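Local coordinates for protein putative malic enzyme ((S)-malate:NAD+ oxidoreductase (decarboxylating)) (Streptococcus pyogenes, PDB 2A9F) that is a putative malic enzyme, which probably catalyses the oxidative decarboxylation of (S)-malate with NAD+ and a divalent metal ion such as magnesium or manganese, at residues S48-I51 with T56-Y59; A97-F102 with G327-A332; I175-K180 with G351-V356; K214-D219 with D254-A259; I295-A300 with Y306-G311. All coordinates share one frame; numbering follows the deposited sequence.

How the contacts relate
Contact 1 joins two successive helices near the second subunit. Its centre is about 24 Å from that of contact 2, which also touches that subunit. Contact 2 pairs helix 85-102 with helix 325-335, so the chain returns to its early part. Contacts 3, 4 and 5 all lie in the NAD-binding domain. Contacts 4 and 5 share one mixed beta sheet, with centres about 18 Å apart, and contact 3 touches contact 5 through S178 and I307. Along the chain, contact 1 closes first. The segments of contacts 2 and 3 alternate, and contacts 4 and 5 are nested inside both. Contact 2 thus joins the N-terminal and NAD-binding domains, while contact 3 closes a long loop within the latter.

Contact 1 (S48-I51 with T56-Y59); sequences SSAI and TLAY
L57 meets A50 through one methyl branch. Its CD1 lies 3.7 Å from A50 CB and 3.5 Å from A50 O, so it rests against both the side chain and the carbonyl of the same residue. CG of L57 stands anti to the carbonyl carbon (chi1 -62°), and this carries CD1 to A50. Nearer the backbone, CB of L57 faces I51 CG1 at 4.1 Å, and the two side chains cross obliquely. The branches of I51 divide the work. With chi1 at -56°, CG1 is anti to the carbonyl carbon and CG2 anti to the backbone N. CG1 goes to L57. CG2 of I51 reaches A58, with CB of A58 at 4.4 Å. The contact thus packs helix 45-53 against the segment 56-59, which leads into the short helix 58-61, across a link of four residues. An Asx turn lies in that link, where D54 OD1 accepts a hydrogen bond from T56 N. Y59 N bonds back to T56 O at 3.1 Å, closing a turn that holds L57 and A58. The second subunit packs close by. Its P90 touches I51, its E86 touches A58, and S48 OG hydrogen-bonds to its A87 O.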
# COMPACT_ATOMS: atom_id res chain seq x y z
N SER A 48 19.04 1.59 5.47
CA SER A 48 18.64 2.82 4.81
C SER A 48 19.87 3.42 4.14
O SER A 48 19.82 3.80 2.98
CB SER A 48 18.09 3.82 5.83
OG SER A 48 16.71 3.62 6.06
N SER A 49 20.96 3.48 4.90
CA SER A 49 22.22 4.05 4.41
C SER A 49 22.77 3.43 3.14
O SER A 49 23.18 4.15 2.23
CB SER A 49 23.28 3.99 5.51
OG SER A 49 23.23 5.13 6.34
N ALA A 50 22.79 2.11 3.06
CA ALA A 50 23.31 1.46 1.86
C ALA A 50 22.50 1.91 0.66
O ALA A 50 23.07 2.22 -0.39
CB ALA A 50 23.27 -0.07 1.99
N ILE A 51 21.18 1.97 0.82
CA ILE A 51 20.27 2.36 -0.25
C ILE A 51 20.42 3.84 -0.62
O ILE A 51 20.26 4.21 -1.78
CB ILE A 51 18.78 2.07 0.13
CG1 ILE A 51 18.62 0.59 0.49
CG2 ILE A 51 17.84 2.39 -1.03
CD1 ILE A 51 17.23 0.22 0.91
N THR A 56 19.68 1.25 -6.24
CA THR A 56 19.37 -0.01 -6.91
C THR A 56 19.18 -1.06 -5.83
O THR A 56 18.44 -2.04 -6.00
CB THR A 56 20.52 -0.50 -7.82
OG1 THR A 56 20.86 0.50 -8.79
CG2 THR A 56 20.11 -1.78 -8.54
N LEU A 57 19.87 -0.86 -4.72
CA LEU A 57 19.79 -1.78 -3.62
C LEU A 57 18.35 -1.92 -3.12
O LEU A 57 18.03 -2.88 -2.40
CB LEU A 57 20.72 -1.33 -2.50
CG LEU A 57 22.20 -1.26 -2.86
CD1 LEU A 57 23.01 -1.05 -1.59
CD2 LEU A 57 22.63 -2.56 -3.53
N ALA A 58 17.48 -0.99 -3.50
CA ALA A 58 16.09 -1.06 -3.08
C ALA A 58 15.49 -2.41 -3.43
O ALA A 58 14.66 -2.92 -2.70
CB ALA A 58 15.27 0.06 -3.71
N TYR A 59 15.93 -2.99 -4.55
CA TYR A 59 15.41 -4.29 -4.99
C TYR A 59 15.91 -5.48 -4.20
O TYR A 59 15.31 -6.54 -4.24
CB TYR A 59 15.71 -4.52 -6.48
CG TYR A 59 14.64 -3.99 -7.42
CD1 TYR A 59 14.82 -2.79 -8.12
CD2 TYR A 59 13.44 -4.68 -7.59
CE1 TYR A 59 13.83 -2.29 -8.96
CE2 TYR A 59 12.46 -4.19 -8.42
CZ TYR A 59 12.66 -3.00 -9.10
OH TYR A 59 11.65 -2.53 -9.91

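Contact 2 (A97-F102 with G327-A332); sequences ALFKAF and GIFRGA
This is a buried aromatic contact between helix 85-102 and helix 325-335, carried by F99 and F329 alone. The two rings form an offset edge-to-face pair, with the edge of F99 directed at the face of F329. Their centroids are 5.5 Å apart and their planes stand at 69°. CE2 of F99 leads, 3.6 Å from F329 CD1. CZ of F99 follows at 3.8 Å from F329 CD1, which lies near the plane of the F99 ring. The backbones stay well apart, with 8.8 Å between F99 CA and F329 CA. CG of F329 is anti to its carbonyl carbon (chi1 -81°), and its CB already points at the other helix. CB of F99 does not; its chi1 of -100°, off the usual staggered values, brings the ring across. The side chain of K95, one turn earlier and the predicted proton acceptor, is about 4 Å from that of F99. A bound magnesium ion is about 10 Å from the F99 side chain. Both rings rest on one parallel sheet: F99 touches V70, F329 touches V68, and both touch N135. On this alpha/beta sheet a helix of the malic enzyme N-terminal domain meets one of the NAD-binding domain, close to the predicted catalytic lysine.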
# COMPACT_ATOMS: atom_id res chain seq x y z
N ALA A 97 -5.04 -11.52 -3.50
CA ALA A 97 -4.87 -12.84 -2.89
C ALA A 97 -4.49 -13.85 -3.99
O ALA A 97 -3.83 -14.87 -3.70
CB ALA A 97 -6.14 -13.28 -2.17
N LEU A 98 -4.89 -13.57 -5.23
CA LEU A 98 -4.55 -14.45 -6.33
C LEU A 98 -3.09 -14.29 -6.65
O LEU A 98 -2.38 -15.27 -6.88
CB LEU A 98 -5.40 -14.13 -7.56
CG LEU A 98 -6.90 -14.31 -7.34
CD1 LEU A 98 -7.62 -14.14 -8.65
CD2 LEU A 98 -7.20 -15.68 -6.75
N PHE A 99 -2.63 -13.03 -6.66
CA PHE A 99 -1.24 -12.71 -6.95
C PHE A 99 -0.31 -13.53 -6.07
O PHE A 99 0.75 -13.98 -6.49
CB PHE A 99 -0.98 -11.23 -6.67
CG PHE A 99 -0.99 -10.35 -7.89
CD1 PHE A 99 -2.06 -9.50 -8.15
CD2 PHE A 99 0.09 -10.36 -8.77
CE1 PHE A 99 -2.06 -8.67 -9.27
CE2 PHE A 99 0.10 -9.54 -9.90
CZ PHE A 99 -0.99 -8.69 -10.15
N LYS A 100 -0.72 -13.73 -4.82
CA LYS A 100 0.07 -14.49 -3.89
C LYS A 100 -0.15 -15.99 -4.03
O LYS A 100 0.81 -16.76 -3.98
CB LYS A 100 -0.23 -14.07 -2.45
CG LYS A 100 0.75 -14.65 -1.42
CD LYS A 100 2.17 -14.12 -1.69
CE LYS A 100 3.21 -14.63 -0.70
NZ LYS A 100 2.95 -14.25 0.72
N ALA A 101 -1.40 -16.42 -4.19
CA ALA A 101 -1.69 -17.85 -4.29
C ALA A 101 -1.17 -18.55 -5.56
O ALA A 101 -0.60 -19.64 -5.49
CB ALA A 101 -3.19 -18.08 -4.13
N PHE A 102 -1.34 -17.93 -6.72
CA PHE A 102 -0.89 -18.53 -7.97
C PHE A 102 0.59 -18.30 -8.29
O PHE A 102 1.24 -19.14 -8.90
CB PHE A 102 -1.77 -18.03 -9.11
CG PHE A 102 -3.17 -18.57 -9.06
CD1 PHE A 102 -4.10 -18.24 -10.03
CD2 PHE A 102 -3.55 -19.43 -8.03
CE1 PHE A 102 -5.40 -18.76 -9.98
CE2 PHE A 102 -4.84 -19.94 -7.98
CZ PHE A 102 -5.77 -19.60 -8.96
N GLY A 327 1.81 -14.92 -13.62
CA GLY A 327 3.09 -15.21 -14.25
C GLY A 327 3.86 -14.03 -14.82
O GLY A 327 5.09 -13.95 -14.67
N ILE A 328 3.14 -13.10 -15.45
CA ILE A 328 3.75 -11.94 -16.07
C ILE A 328 4.48 -11.04 -15.08
O ILE A 328 5.57 -10.54 -15.38
CB ILE A 328 2.70 -11.10 -16.82
CG1 ILE A 328 1.94 -11.99 -17.80
CG2 ILE A 328 3.39 -9.96 -17.58
CD1 ILE A 328 0.86 -11.27 -18.52
N PHE A 329 3.89 -10.81 -13.91
CA PHE A 329 4.56 -9.97 -12.92
C PHE A 329 5.63 -10.78 -12.21
O PHE A 329 6.67 -10.22 -11.82
CB PHE A 329 3.60 -9.40 -11.88
CG PHE A 329 2.85 -8.19 -12.35
CD1 PHE A 329 1.58 -8.31 -12.90
CD2 PHE A 329 3.40 -6.92 -12.21
CE1 PHE A 329 0.87 -7.19 -13.30
CE2 PHE A 329 2.70 -5.80 -12.60
CZ PHE A 329 1.43 -5.94 -13.15
N ARG A 330 5.39 -12.07 -12.02
CA ARG A 330 6.39 -12.90 -11.34
C ARG A 330 7.64 -12.87 -12.22
O ARG A 330 8.75 -12.67 -11.72
CB ARG A 330 5.89 -14.33 -11.13
CG ARG A 330 7.00 -15.34 -10.79
CD ARG A 330 7.99 -14.79 -9.77
NE ARG A 330 7.40 -14.66 -8.44
CZ ARG A 330 7.83 -13.81 -7.51
NH1 ARG A 330 8.84 -13.01 -7.77
NH2 ARG A 330 7.25 -13.77 -6.33
N GLY A 331 7.43 -13.05 -13.53
CA GLY A 331 8.54 -13.02 -14.47
C GLY A 331 9.19 -11.65 -14.55
O GLY A 331 10.42 -11.54 -14.60
N ALA A 332 8.37 -10.61 -14.55
CA ALA A 332 8.85 -9.23 -14.62
C ALA A 332 9.62 -8.84 -13.35
O ALA A 332 10.66 -8.17 -13.44
CB ALA A 332 7.66 -8.30 -14.81

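Contact 3 (I175-K180 with G351-V356); sequences IFNSLK and GIASLV
F176 and A353 start the contact where helix 162-180 passes helix 342-354. CB of F176 lies 4.2 Å from A353 CB, a plain apolar touch. CG of F176 stands anti to the carbonyl carbon (chi1 -76°). The ring beyond it runs along the neighbouring helix and packs on I346, A349 and K350. N177 comes next and carries most of the contact. N177 CA is 6.2 Å from A353 CA, the shortest such distance between the segments. N177 OD1 and N177 ND2 each lie 3.6 Å from A353 O, without a hydrogen bond. OD1 of N177 is also 3.8 Å from A353 CB. ND2 of N177 lies 3.3 Å from V356 CG2 and 3.5 Å from V356 CB, and the side chains of N177 and V356 pass at a slant. V356 has CG1 anti to its backbone N (chi1 -171°), which leaves CG2 to meet the amide. V356 follows the end of helix 342-354, where V356 N bonds to A353 O at 3.3 Å. ND2 of N177 finds its polar partner elsewhere, in a hydrogen bond to T363 O. That bond ties helix 162-180 to the chain beyond V356 and is consistent with the modelled orientation of the amide. Across the two segments themselves the contact is one of van der Waals packing. A polar amide lies beside apolar groups and one backbone carbonyl, and its donor is satisfied by a third part of the chain.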
# COMPACT_ATOMS: atom_id res chain seq x y z
N ILE A 175 -5.33 -18.94 -29.42
CA ILE A 175 -5.30 -19.18 -30.85
C ILE A 175 -4.07 -20.03 -31.17
O ILE A 175 -4.15 -20.93 -31.99
CB ILE A 175 -5.32 -17.87 -31.72
CG1 ILE A 175 -3.91 -17.41 -32.06
CG2 ILE A 175 -6.08 -16.75 -31.02
CD1 ILE A 175 -3.88 -16.39 -33.16
N PHE A 176 -2.95 -19.76 -30.52
CA PHE A 176 -1.75 -20.56 -30.76
C PHE A 176 -2.18 -22.03 -30.71
O PHE A 176 -1.79 -22.86 -31.54
CB PHE A 176 -0.70 -20.31 -29.69
CG PHE A 176 0.02 -19.01 -29.83
CD1 PHE A 176 0.43 -18.30 -28.70
CD2 PHE A 176 0.32 -18.49 -31.09
CE1 PHE A 176 1.13 -17.10 -28.81
CE2 PHE A 176 1.02 -17.29 -31.22
CZ PHE A 176 1.42 -16.59 -30.08
N ASN A 177 -3.01 -22.34 -29.72
CA ASN A 177 -3.51 -23.69 -29.57
C ASN A 177 -4.58 -23.98 -30.59
O ASN A 177 -4.79 -25.13 -30.97
CB ASN A 177 -4.03 -23.90 -28.15
CG ASN A 177 -2.94 -24.29 -27.19
OD1 ASN A 177 -1.79 -24.50 -27.59
ND2 ASN A 177 -3.28 -24.40 -25.91
N SER A 178 -5.26 -22.94 -31.05
CA SER A 178 -6.28 -23.14 -32.06
C SER A 178 -5.63 -23.42 -33.40
O SER A 178 -6.14 -24.22 -34.18
CB SER A 178 -7.19 -21.92 -32.13
OG SER A 178 -8.24 -22.07 -31.19
N LEU A 179 -4.51 -22.77 -33.67
CA LEU A 179 -3.77 -22.97 -34.91
C LEU A 179 -3.48 -24.45 -35.05
O LEU A 179 -3.84 -25.09 -36.04
CB LEU A 179 -2.45 -22.19 -34.86
CG LEU A 179 -2.52 -20.69 -34.59
CD1 LEU A 179 -1.12 -20.09 -34.60
CD2 LEU A 179 -3.37 -20.01 -35.66
N LYS A 180 -2.83 -25.00 -34.02
CA LYS A 180 -2.45 -26.41 -33.96
C LYS A 180 -3.49 -27.42 -34.44
O LYS A 180 -3.22 -28.19 -35.36
CB LYS A 180 -2.05 -26.77 -32.53
CG LYS A 180 -0.77 -26.14 -32.05
CD LYS A 180 0.42 -26.59 -32.88
CE LYS A 180 1.73 -26.17 -32.22
NZ LYS A 180 1.94 -26.82 -30.88
N GLY A 351 3.82 -19.53 -23.25
CA GLY A 351 3.94 -20.27 -22.00
C GLY A 351 2.58 -20.85 -21.65
O GLY A 351 2.43 -22.05 -21.45
N ILE A 352 1.58 -19.98 -21.61
CA ILE A 352 0.23 -20.43 -21.32
C ILE A 352 -0.11 -21.56 -22.30
O ILE A 352 -0.67 -22.59 -21.92
CB ILE A 352 -0.79 -19.28 -21.48
CG1 ILE A 352 -0.63 -18.28 -20.34
CG2 ILE A 352 -2.21 -19.82 -21.54
CD1 ILE A 352 -1.80 -17.32 -20.22
N ALA A 353 0.23 -21.35 -23.57
CA ALA A 353 -0.05 -22.34 -24.61
C ALA A 353 0.60 -23.69 -24.30
O ALA A 353 -0.04 -24.72 -24.45
CB ALA A 353 0.43 -21.83 -25.99
N SER A 354 1.86 -23.67 -23.89
CA SER A 354 2.60 -24.88 -23.54
C SER A 354 1.91 -25.82 -22.55
O SER A 354 2.24 -26.99 -22.49
CB SER A 354 3.96 -24.50 -22.94
OG SER A 354 4.80 -23.88 -23.90
N LEU A 355 0.96 -25.31 -21.76
CA LEU A 355 0.29 -26.14 -20.77
C LEU A 355 -0.85 -27.03 -21.25
O LEU A 355 -1.62 -27.55 -20.45
CB LEU A 355 -0.22 -25.26 -19.62
CG LEU A 355 0.80 -24.84 -18.55
CD1 LEU A 355 1.83 -23.89 -19.14
CD2 LEU A 355 0.05 -24.17 -17.42
N VAL A 356 -0.97 -27.20 -22.56
CA VAL A 356 -2.02 -28.05 -23.07
C VAL A 356 -1.39 -29.14 -23.92
O VAL A 356 -0.92 -28.89 -25.03
CB VAL A 356 -3.05 -27.26 -23.89
CG1 VAL A 356 -4.26 -28.14 -24.22
CG2 VAL A 356 -3.50 -26.03 -23.10

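Contact 4 (K214-D219 with D254-A259); sequences KVTVVD and DALEGA
L256 points its isobutyl group at the strand 214-219 and spreads its two methyls over two strand residues. T216 and V218, two positions apart, both direct their CB atoms toward it. L256 meets T216 at a slant. CG2 of T216 sits over the fork of the leucine, 3.4 Å from L256 CD1 and 3.6 Å from L256 CD2. The torsion of T216 presents this methyl: chi1 is -69°, with CG2 anti to the backbone N and OG1 anti to the carbonyl carbon. V218 and L256 meet differently, tip to tip. Here L256 CD1 faces the valine end, and V218 CG1 lies 4.2 Å from L256 CD1. V218 CG2 is modelled too close to the same methyl, so its exact position is doubtful. CD1 of L256 therefore reaches both strand residues, while CD2 stays with T216. The backbones are well separated, with T216 CA 7.9 Å from L256 CA, and the contact is made by side chains alone. The helix at 254-257 is weakly bonded, and its bond from E257 N to D254 O is weak, at 3.4 Å. The strand alternates in the usual way. V217 turns its CB to the other face, where V215 and V217 pack on helix 198-210. Strand 214-219 lies between 190-194 and 222-223 in the mixed sheet of the Rossmann-type NAD-binding fold. L256 also touches V192 and I223, so the short helix 254-257 covers three adjoining strands on the face away from helix 198-210.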
# COMPACT_ATOMS: atom_id res chain seq x y z
N LYS A 214 -2.24 -11.64 -42.20
CA LYS A 214 -3.40 -10.90 -42.65
C LYS A 214 -4.51 -10.69 -41.62
O LYS A 214 -5.25 -11.61 -41.28
CB LYS A 214 -3.96 -11.57 -43.90
CG LYS A 214 -3.75 -13.07 -44.00
CD LYS A 214 -4.11 -13.55 -45.42
CE LYS A 214 -3.78 -15.03 -45.68
NZ LYS A 214 -4.86 -15.96 -45.25
N VAL A 215 -4.62 -9.45 -41.13
CA VAL A 215 -5.62 -9.07 -40.14
C VAL A 215 -6.47 -7.91 -40.69
O VAL A 215 -5.92 -6.92 -41.17
CB VAL A 215 -4.95 -8.59 -38.81
CG1 VAL A 215 -6.00 -8.12 -37.81
CG2 VAL A 215 -4.11 -9.70 -38.21
N THR A 216 -7.79 -8.04 -40.63
CA THR A 216 -8.67 -6.97 -41.07
C THR A 216 -9.42 -6.48 -39.85
O THR A 216 -10.09 -7.25 -39.17
CB THR A 216 -9.71 -7.44 -42.12
OG1 THR A 216 -9.05 -7.75 -43.35
CG2 THR A 216 -10.73 -6.33 -42.37
N VAL A 217 -9.30 -5.18 -39.58
CA VAL A 217 -9.95 -4.56 -38.43
C VAL A 217 -11.31 -3.98 -38.78
O VAL A 217 -11.50 -3.41 -39.85
CB VAL A 217 -9.04 -3.45 -37.86
CG1 VAL A 217 -9.71 -2.79 -36.67
CG2 VAL A 217 -7.70 -4.06 -37.45
N VAL A 218 -12.27 -4.11 -37.88
CA VAL A 218 -13.59 -3.60 -38.17
C VAL A 218 -14.13 -2.78 -37.04
O VAL A 218 -13.99 -3.16 -35.88
CB VAL A 218 -14.59 -4.73 -38.37
CG1 VAL A 218 -15.76 -4.25 -39.22
CG2 VAL A 218 -13.88 -5.94 -38.97
N ASP A 219 -14.73 -1.64 -37.34
CA ASP A 219 -15.32 -0.86 -36.27
C ASP A 219 -16.82 -0.78 -36.47
O ASP A 219 -17.41 -1.61 -37.17
CB ASP A 219 -14.69 0.53 -36.14
CG ASP A 219 -14.90 1.39 -37.36
OD1 ASP A 219 -15.76 1.06 -38.21
OD2 ASP A 219 -14.19 2.42 -37.44
N ASP A 254 -20.14 -8.48 -41.86
CA ASP A 254 -20.69 -9.64 -42.56
C ASP A 254 -19.77 -9.98 -43.73
O ASP A 254 -19.38 -11.13 -43.93
CB ASP A 254 -22.09 -9.30 -43.10
CG ASP A 254 -22.75 -10.47 -43.81
OD1 ASP A 254 -22.04 -11.45 -44.14
OD2 ASP A 254 -23.97 -10.41 -44.04
N ALA A 255 -19.42 -8.95 -44.50
CA ALA A 255 -18.58 -9.14 -45.66
C ALA A 255 -17.12 -9.38 -45.27
O ALA A 255 -16.21 -9.24 -46.09
CB ALA A 255 -18.71 -7.93 -46.60
N LEU A 256 -16.88 -9.75 -44.02
CA LEU A 256 -15.52 -10.01 -43.57
C LEU A 256 -15.28 -11.45 -43.18
O LEU A 256 -14.17 -11.96 -43.31
CB LEU A 256 -15.12 -9.09 -42.43
CG LEU A 256 -14.53 -7.78 -42.92
CD1 LEU A 256 -13.96 -7.03 -41.75
CD2 LEU A 256 -13.43 -8.07 -43.93
N GLU A 257 -16.33 -12.10 -42.68
CA GLU A 257 -16.24 -13.50 -42.29
C GLU A 257 -15.88 -14.31 -43.53
O GLU A 257 -15.32 -15.40 -43.42
CB GLU A 257 -17.59 -14.00 -41.78
CG GLU A 257 -18.32 -13.06 -40.84
CD GLU A 257 -17.52 -12.72 -39.61
OE1 GLU A 257 -18.14 -12.54 -38.54
OE2 GLU A 257 -16.28 -12.62 -39.71
N GLY A 258 -16.21 -13.76 -44.70
CA GLY A 258 -15.94 -14.41 -45.97
C GLY A 258 -14.57 -15.05 -45.99
O GLY A 258 -13.57 -14.37 -46.19
N ALA A 259 -14.55 -16.37 -45.78
CA ALA A 259 -13.33 -17.17 -45.74
C ALA A 259 -12.30 -16.68 -44.71
O ALA A 259 -11.10 -16.57 -45.00
CB ALA A 259 -12.69 -17.25 -47.13

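Contact 5 (I295-A300 with Y306-G311); sequences IYPDEA and YIVGTG
A beta-alpha-beta unit of the NAD-binding fold contains this contact: strand 284-287, helix 297-301 and strand 307-310. The short helix lies against the last strand, and P297, near the beginning of this weakly bonded helix, meets V308 and T310. CB of P297 is 3.4 Å from V308 CG1, and CG of P297 is 3.5 Å from V308 CG1. The proline and valine side chains cross at about a right angle. V308 has CG1 anti to its backbone N (chi1 179°), which lays that methyl over one face of the pyrrolidine ring. V308 CG2 faces P297 O at 3.9 Å and A300 CB at 4.4 Å. T310 brings its CG2 methyl to the CG-CD side of the proline ring, 3.7 Å from P297 CD. The modelled approach of that methyl to P297 CG is too short and is doubtful. F315 packs on P297, and I276 on A300. The side chain of T310 is about 9 Å from that of N320, a predicted malate-binding residue. The contact is van der Waals packing, mostly between carbons, with the proline carbonyl oxygen beside one valine methyl. The threonine hydroxyl (chi1 71°) hydrogen-bonds to R312 N, just after the strand, and takes no part across the contact.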
# COMPACT_ATOMS: atom_id res chain seq x y z
N ILE A 295 -21.81 -13.63 -29.46
CA ILE A 295 -22.65 -14.75 -29.87
C ILE A 295 -22.41 -15.94 -28.95
O ILE A 295 -21.28 -16.41 -28.82
CB ILE A 295 -22.39 -15.17 -31.34
CG1 ILE A 295 -23.44 -16.20 -31.77
CG2 ILE A 295 -20.99 -15.74 -31.50
CD1 ILE A 295 -23.39 -16.56 -33.23
N TYR A 296 -23.47 -16.42 -28.31
CA TYR A 296 -23.34 -17.55 -27.40
C TYR A 296 -22.74 -18.77 -28.11
O TYR A 296 -23.17 -19.13 -29.20
CB TYR A 296 -24.70 -17.91 -26.78
CG TYR A 296 -25.26 -16.80 -25.93
CD1 TYR A 296 -25.97 -15.74 -26.50
CD2 TYR A 296 -25.05 -16.78 -24.55
CE1 TYR A 296 -26.44 -14.68 -25.71
CE2 TYR A 296 -25.51 -15.73 -23.76
CZ TYR A 296 -26.20 -14.69 -24.35
OH TYR A 296 -26.63 -13.64 -23.57
N PRO A 297 -21.74 -19.41 -27.49
CA PRO A 297 -21.01 -20.58 -27.98
C PRO A 297 -21.83 -21.69 -28.63
O PRO A 297 -21.47 -22.19 -29.70
CB PRO A 297 -20.28 -21.07 -26.73
CG PRO A 297 -19.95 -19.79 -26.05
CD PRO A 297 -21.24 -19.01 -26.16
N ASP A 298 -22.92 -22.08 -27.98
CA ASP A 298 -23.79 -23.13 -28.51
C ASP A 298 -24.49 -22.59 -29.75
O ASP A 298 -24.57 -23.25 -30.78
CB ASP A 298 -24.82 -23.54 -27.44
CG ASP A 298 -25.84 -22.45 -27.15
OD1 ASP A 298 -25.43 -21.28 -26.94
OD2 ASP A 298 -27.05 -22.76 -27.13
N GLU A 299 -24.99 -21.36 -29.63
CA GLU A 299 -25.68 -20.69 -30.72
C GLU A 299 -24.79 -20.50 -31.94
O GLU A 299 -25.27 -20.22 -33.04
CB GLU A 299 -26.22 -19.34 -30.23
CG GLU A 299 -26.90 -18.51 -31.31
CD GLU A 299 -27.88 -19.33 -32.14
OE1 GLU A 299 -28.83 -19.89 -31.56
OE2 GLU A 299 -27.69 -19.41 -33.38
N ALA A 300 -23.48 -20.65 -31.76
CA ALA A 300 -22.54 -20.46 -32.86
C ALA A 300 -21.90 -21.78 -33.31
O ALA A 300 -21.16 -21.82 -34.30
CB ALA A 300 -21.45 -19.47 -32.45
N TYR A 306 -15.93 -24.31 -35.56
CA TYR A 306 -15.12 -25.43 -35.09
C TYR A 306 -14.64 -25.20 -33.65
O TYR A 306 -14.42 -26.16 -32.89
CB TYR A 306 -13.92 -25.63 -36.00
CG TYR A 306 -13.03 -26.77 -35.58
CD1 TYR A 306 -13.47 -28.09 -35.66
CD2 TYR A 306 -11.74 -26.54 -35.11
CE1 TYR A 306 -12.66 -29.15 -35.28
CE2 TYR A 306 -10.91 -27.59 -34.74
CZ TYR A 306 -11.37 -28.90 -34.83
OH TYR A 306 -10.55 -29.95 -34.46
N ILE A 307 -14.46 -23.94 -33.29
CA ILE A 307 -14.01 -23.57 -31.95
C ILE A 307 -14.72 -22.31 -31.49
O ILE A 307 -14.94 -21.38 -32.27
CB ILE A 307 -12.49 -23.33 -31.91
CG1 ILE A 307 -11.74 -24.60 -32.33
CG2 ILE A 307 -12.08 -22.91 -30.52
CD1 ILE A 307 -10.21 -24.48 -32.26
N VAL A 308 -15.10 -22.30 -30.22
CA VAL A 308 -15.77 -21.15 -29.63
C VAL A 308 -15.26 -20.88 -28.23
O VAL A 308 -15.17 -21.78 -27.40
CB VAL A 308 -17.28 -21.35 -29.54
CG1 VAL A 308 -17.91 -20.13 -28.91
CG2 VAL A 308 -17.86 -21.59 -30.91
N GLY A 309 -14.94 -19.62 -27.97
CA GLY A 309 -14.45 -19.25 -26.66
C GLY A 309 -15.09 -17.95 -26.25
O GLY A 309 -15.39 -17.12 -27.10
N THR A 310 -15.32 -17.79 -24.96
CA THR A 310 -15.90 -16.58 -24.44
C THR A 310 -15.23 -16.26 -23.12
O THR A 310 -14.21 -16.85 -22.78
CB THR A 310 -17.39 -16.75 -24.17
OG1 THR A 310 -17.59 -17.61 -23.05
CG2 THR A 310 -18.07 -17.33 -25.38
N GLY A 311 -15.81 -15.32 -22.39
CA GLY A 311 -15.28 -14.96 -21.09
C GLY A 311 -16.32 -15.37 -20.06
O GLY A 311 -16.43 -14.76 -19.00